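Local coordinates for protein beta-phosphoglucomutase (Clostridium difficile, PDB 4GIB) that probably interconverts beta-D-glucose 1-phosphate and beta-D-glucose 6-phosphate, as a magnesium-dependent mutase of the HAD-like hydrolase superfamily, at residues Ala28-Thr40 and Asp116-Val128. Numbering follows the deposited sequence.
Sequences AFIFDLDGVITDT and DILPGIESLLIDV. With NA (sodium ion), chain D; PO4 (phosphate ion), chain E.
Strand 28-31, which carries Phe29 and Phe31, runs nearly antiparallel to helix 121-128, at 151° with the axes 10.3 Å apart. At the other end the backbones come closest at Thr38 and Ile117, with CA atoms 5.1 Å apart. There Leu118 N donates an almost straight hydrogen bond to Ile37 O (3.0 Å, 173°), from above the carbonyl plane. Thr38 OG1 donates to Asp116 O at 2.7 Å; it lies anti to its own backbone N (chi1 -166°), which turns it to that carbonyl. Asp116 O is gripped a second time by a water that also bonds Asp39 N and Asp39 OD2, so the water ties the two loops together.

Leu118 lies over the backbone of the 35-38 turn. Its CD1 rests on Gly35 C at 3.6 Å, while CD2 reaches the Asp39 carboxylate. At the first residue of the helix, just after the N-cap Gly120, Ile121 CG2 touches Ile37 CD1, the two side chains crossing at about a right angle. Farther along, Leu124 CD2 meets the edge of the Phe31 ring, near its plane, 3.8 Å from CE2. Leu125 CD2 comes obliquely to CE1 of the same ring. Val128 CG2 sits squarely over one face of Phe29, a CH-pi contact 3.8 Å from the ring centroid. Ile193 of strand 190-194 touches both phenylalanines, and Ile135 of strand 134-137 touches Phe31 and Val128.

The packing thus lays the helix along strand 28-31, against one face of the central parallel sheet of a Rossmann-like HAD core. Strand 28-31 leads into the DxD motif, where Asp32 OD2 and Asp34 O bind a sodium ion with Glu194 and Asp195. A phosphate lies beside Asp32, the predicted nucleophile, and accepts a bond from Asp34 N. The helix packs on the strand that leads into the HAD active-site loop, and the 116-118 loop meets the residues that follow the DxD motif.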
loop_
_atom_site.group_PDB
_atom_site.type_symbol
_atom_site.label_atom_id
_atom_site.label_comp_id
_atom_site.label_asym_id
_atom_site.label_seq_id
_atom_site.Cartn_x
_atom_site.Cartn_y
_atom_site.Cartn_z
ATOM N N ALA A 28 -16.448 3.128 -4.103
ATOM C CA ALA A 28 -15.221 3.633 -3.490
ATOM C C ALA A 28 -13.947 3.456 -4.285
ATOM O O ALA A 28 -13.869 2.647 -5.215
ATOM C CB ALA A 28 -15.017 3.024 -2.092
ATOM N N PHE A 29 -12.976 4.282 -3.895
ATOM C CA PHE A 29 -11.605 4.235 -4.353
ATOM C C PHE A 29 -10.860 3.798 -3.090
ATOM O O PHE A 29 -11.015 4.415 -2.004
ATOM C CB PHE A 29 -11.084 5.600 -4.810
ATOM C CG PHE A 29 -11.429 5.960 -6.246
ATOM C CD1 PHE A 29 -12.730 6.126 -6.646
ATOM C CD2 PHE A 29 -10.420 6.194 -7.173
ATOM C CE1 PHE A 29 -13.033 6.474 -7.959
ATOM C CE2 PHE A 29 -10.723 6.546 -8.491
ATOM C CZ PHE A 29 -12.022 6.675 -8.875
ATOM N N ILE A 30 -10.091 2.725 -3.205
ATOM C CA ILE A 30 -9.312 2.236 -2.082
ATOM C C ILE A 30 -7.861 2.318 -2.501
ATOM O O ILE A 30 -7.452 1.663 -3.446
ATOM C CB ILE A 30 -9.677 0.790 -1.687
ATOM C CG1 ILE A 30 -11.177 0.680 -1.348
ATOM C CG2 ILE A 30 -8.823 0.351 -0.494
ATOM C CD1 ILE A 30 -11.624 -0.778 -0.951
ATOM N N PHE A 31 -7.086 3.118 -1.780
ATOM C CA PHE A 31 -5.688 3.340 -2.112
ATOM C C PHE A 31 -4.703 2.570 -1.253
ATOM O O PHE A 31 -5.014 2.200 -0.122
ATOM C CB PHE A 31 -5.364 4.828 -1.933
ATOM C CG PHE A 31 -6.169 5.747 -2.820
ATOM C CD1 PHE A 31 -7.442 6.150 -2.453
ATOM C CD2 PHE A 31 -5.628 6.252 -3.990
ATOM C CE1 PHE A 31 -8.176 7.014 -3.262
ATOM C CE2 PHE A 31 -6.351 7.117 -4.789
ATOM C CZ PHE A 31 -7.635 7.491 -4.423
ATOM N N ASP A 32 -3.520 2.300 -1.812
ATOM C CA ASP A 32 -2.423 1.776 -1.010
ATOM C C ASP A 32 -1.677 3.050 -0.651
ATOM O O ASP A 32 -1.851 4.080 -1.318
ATOM C CB ASP A 32 -1.489 0.814 -1.743
ATOM C CG ASP A 32 -0.347 0.309 -0.825
ATOM O OD1 ASP A 32 -0.540 0.351 0.420
ATOM O OD2 ASP A 32 0.741 -0.097 -1.328
ATOM N N LEU A 33 -0.844 3.000 0.374
ATOM C CA LEU A 33 -0.120 4.191 0.789
ATOM C C LEU A 33 1.165 4.383 -0.043
ATOM O O LEU A 33 1.229 5.264 -0.909
ATOM C CB LEU A 33 0.174 4.124 2.293
ATOM C CG LEU A 33 0.927 5.306 2.913
ATOM C CD1 LEU A 33 0.112 6.596 2.823
ATOM C CD2 LEU A 33 1.281 4.981 4.355
ATOM N N ASP A 34 2.175 3.553 0.216
ATOM C CA ASP A 34 3.468 3.624 -0.498
ATOM C C ASP A 34 3.351 3.565 -2.030
ATOM O O ASP A 34 2.749 2.658 -2.574
ATOM C CB ASP A 34 4.350 2.467 -0.030
ATOM C CG ASP A 34 5.724 2.473 -0.669
ATOM O OD1 ASP A 34 6.216 3.558 -1.099
ATOM O OD2 ASP A 34 6.317 1.363 -0.738
ATOM N N GLY A 35 3.925 4.549 -2.717
ATOM C CA GLY A 35 3.934 4.573 -4.185
ATOM C C GLY A 35 2.646 5.010 -4.868
ATOM O O GLY A 35 2.556 4.990 -6.102
ATOM N N VAL A 36 1.643 5.388 -4.079
ATOM C CA VAL A 36 0.388 5.899 -4.640
ATOM C C VAL A 36 0.084 7.230 -3.969
ATOM O O VAL A 36 -0.040 8.242 -4.647
ATOM C CB VAL A 36 -0.776 4.897 -4.500
ATOM C CG1 VAL A 36 -2.015 5.409 -5.264
ATOM C CG2 VAL A 36 -0.365 3.523 -5.037
ATOM N N ILE A 37 -0.018 7.239 -2.645
ATOM C CA ILE A 37 -0.248 8.487 -1.902
ATOM C C ILE A 37 1.096 9.215 -1.668
ATOM O O ILE A 37 1.198 10.416 -1.831
ATOM C CB ILE A 37 -0.928 8.234 -0.548
ATOM C CG1 ILE A 37 -2.254 7.500 -0.737
ATOM C CG2 ILE A 37 -1.154 9.563 0.200
ATOM C CD1 ILE A 37 -3.246 8.227 -1.604
ATOM N N THR A 38 2.121 8.459 -1.301
ATOM C CA THR A 38 3.438 9.023 -1.062
ATOM C C THR A 38 4.497 7.904 -1.091
ATOM O O THR A 38 4.168 6.729 -0.998
ATOM C CB THR A 38 3.464 9.747 0.307
ATOM O OG1 THR A 38 4.628 10.562 0.414
ATOM C CG2 THR A 38 3.396 8.750 1.461
ATOM N N ASP A 39 5.767 8.276 -1.195
ATOM C CA ASP A 39 6.844 7.283 -1.223
ATOM C C ASP A 39 7.430 7.016 0.160
ATOM O O ASP A 39 8.023 7.888 0.777
ATOM C CB ASP A 39 7.924 7.729 -2.191
ATOM C CG ASP A 39 7.404 7.850 -3.610
ATOM O OD1 ASP A 39 6.831 6.874 -4.136
ATOM O OD2 ASP A 39 7.576 8.924 -4.206
ATOM N N THR A 40 7.244 5.793 0.638
ATOM C CA THR A 40 7.770 5.356 1.934
ATOM C C THR A 40 8.752 4.180 1.808
ATOM O O THR A 40 9.478 3.853 2.771
ATOM C CB THR A 40 6.637 4.873 2.801
ATOM O OG1 THR A 40 5.997 3.779 2.143
ATOM C CG2 THR A 40 5.617 5.997 3.041
ATOM N N ASP A 116 5.179 16.136 -0.067
ATOM C CA ASP A 116 5.523 14.764 -0.428
ATOM C C ASP A 116 4.365 13.931 -0.979
ATOM O O ASP A 116 4.535 12.746 -1.242
ATOM C CB ASP A 116 6.183 14.076 0.769
ATOM C CG ASP A 116 7.452 14.782 1.194
ATOM O OD1 ASP A 116 8.232 15.156 0.295
ATOM O OD2 ASP A 116 7.670 14.983 2.409
ATOM N N ILE A 117 3.200 14.555 -1.155
ATOM C CA ILE A 117 2.044 13.892 -1.728
ATOM C C ILE A 117 2.353 13.687 -3.197
ATOM O O ILE A 117 2.706 14.643 -3.887
ATOM C CB ILE A 117 0.788 14.768 -1.638
ATOM C CG1 ILE A 117 0.418 15.026 -0.182
ATOM C CG2 ILE A 117 -0.393 14.102 -2.376
ATOM C CD1 ILE A 117 -0.679 16.054 -0.026
ATOM N N LEU A 118 2.219 12.463 -3.697
ATOM C CA LEU A 118 2.543 12.228 -5.111
ATOM C C LEU A 118 1.678 13.105 -6.025
ATOM O O LEU A 118 0.530 13.395 -5.703
ATOM C CB LEU A 118 2.494 10.739 -5.476
ATOM C CG LEU A 118 3.659 9.946 -4.863
ATOM C CD1 LEU A 118 3.589 8.431 -5.128
ATOM C CD2 LEU A 118 5.004 10.513 -5.366
ATOM N N PRO A 119 2.261 13.585 -7.139
ATOM C CA PRO A 119 1.561 14.454 -8.098
ATOM C C PRO A 119 0.225 13.878 -8.558
ATOM O O PRO A 119 0.150 12.687 -8.872
ATOM C CB PRO A 119 2.527 14.512 -9.289
ATOM C CG PRO A 119 3.858 14.188 -8.732
ATOM C CD PRO A 119 3.641 13.294 -7.561
ATOM N N GLY A 120 -0.816 14.716 -8.588
ATOM C CA GLY A 120 -2.151 14.309 -9.021
ATOM C C GLY A 120 -3.043 13.661 -7.968
ATOM O O GLY A 120 -4.241 13.537 -8.173
ATOM N N ILE A 121 -2.487 13.275 -6.826
ATOM C CA ILE A 121 -3.278 12.578 -5.793
ATOM C C ILE A 121 -4.288 13.477 -5.096
ATOM O O ILE A 121 -5.454 13.109 -4.977
ATOM C CB ILE A 121 -2.378 11.901 -4.767
ATOM C CG1 ILE A 121 -1.533 10.838 -5.456
ATOM C CG2 ILE A 121 -3.215 11.240 -3.633
ATOM C CD1 ILE A 121 -2.362 9.689 -6.067
ATOM N N GLU A 122 -3.857 14.649 -4.629
ATOM C CA GLU A 122 -4.795 15.589 -4.002
ATOM C C GLU A 122 -5.971 15.901 -4.898
ATOM O O GLU A 122 -7.108 15.926 -4.446
ATOM C CB GLU A 122 -4.143 16.918 -3.649
ATOM C CG GLU A 122 -3.502 16.973 -2.321
ATOM C CD GLU A 122 -3.160 18.401 -1.940
ATOM O OE1 GLU A 122 -2.341 19.031 -2.653
ATOM O OE2 GLU A 122 -3.711 18.887 -0.921
ATOM N N SER A 123 -5.690 16.177 -6.164
ATOM C CA SER A 123 -6.749 16.513 -7.127
ATOM C C SER A 123 -7.695 15.330 -7.288
ATOM O O SER A 123 -8.913 15.502 -7.357
ATOM C CB SER A 123 -6.144 16.920 -8.465
ATOM O OG SER A 123 -7.144 17.045 -9.449
ATOM N N LEU A 124 -7.143 14.122 -7.330
ATOM C CA LEU A 124 -7.981 12.928 -7.426
ATOM C C LEU A 124 -8.831 12.821 -6.172
ATOM O O LEU A 124 -10.047 12.670 -6.254
ATOM C CB LEU A 124 -7.151 11.648 -7.590
ATOM C CG LEU A 124 -7.980 10.374 -7.825
ATOM C CD1 LEU A 124 -8.803 10.499 -9.122
ATOM C CD2 LEU A 124 -7.116 9.141 -7.874
ATOM N N LEU A 125 -8.198 12.906 -5.012
ATOM C CA LEU A 125 -8.930 12.796 -3.736
ATOM C C LEU A 125 -10.127 13.753 -3.703
ATOM O O LEU A 125 -11.219 13.358 -3.322
ATOM C CB LEU A 125 -8.000 13.023 -2.543
ATOM C CG LEU A 125 -6.924 11.950 -2.300
ATOM C CD1 LEU A 125 -5.980 12.387 -1.191
ATOM C CD2 LEU A 125 -7.533 10.573 -1.980
ATOM N N ILE A 126 -9.926 14.999 -4.126
ATOM C CA ILE A 126 -11.022 15.970 -4.192
ATOM C C ILE A 126 -12.160 15.516 -5.120
ATOM O O ILE A 126 -13.317 15.449 -4.695
ATOM C CB ILE A 126 -10.528 17.336 -4.689
ATOM C CG1 ILE A 126 -9.546 17.939 -3.675
ATOM C CG2 ILE A 126 -11.697 18.257 -4.936
ATOM C CD1 ILE A 126 -10.058 17.958 -2.299
ATOM N N ASP A 127 -11.831 15.212 -6.379
ATOM C CA ASP A 127 -12.838 14.764 -7.353
ATOM C C ASP A 127 -13.618 13.514 -6.918
ATOM O O ASP A 127 -14.806 13.405 -7.200
ATOM C CB ASP A 127 -12.204 14.518 -8.734
ATOM C CG ASP A 127 -11.759 15.805 -9.414
ATOM O OD1 ASP A 127 -12.253 16.894 -9.041
ATOM O OD2 ASP A 127 -10.922 15.727 -10.335
ATOM N N VAL A 128 -12.962 12.561 -6.271
ATOM C CA VAL A 128 -13.668 11.373 -5.804
ATOM C C VAL A 128 -14.758 11.812 -4.839
ATOM O O VAL A 128 -15.918 11.411 -4.965
ATOM C CB VAL A 128 -12.727 10.376 -5.108
ATOM C CG1 VAL A 128 -13.513 9.274 -4.406
ATOM C CG2 VAL A 128 -11.753 9.785 -6.114
HETATM NA NA NA D . 2.131 0.302 -2.987
HETATM P P PO4 E . 2.196 -0.134 2.165
HETATM O O1 PO4 E . 2.575 -0.391 0.724
HETATM O O2 PO4 E . 3.333 -0.532 3.079
HETATM O O3 PO4 E . 1.913 1.323 2.364
HETATM O O4 PO4 E . 0.973 -0.959 2.475
HETATM O O HOH W 1 6.430 10.980 -2.050
HETATM O O HOH W 2 3.493 -0.915 -1.829
#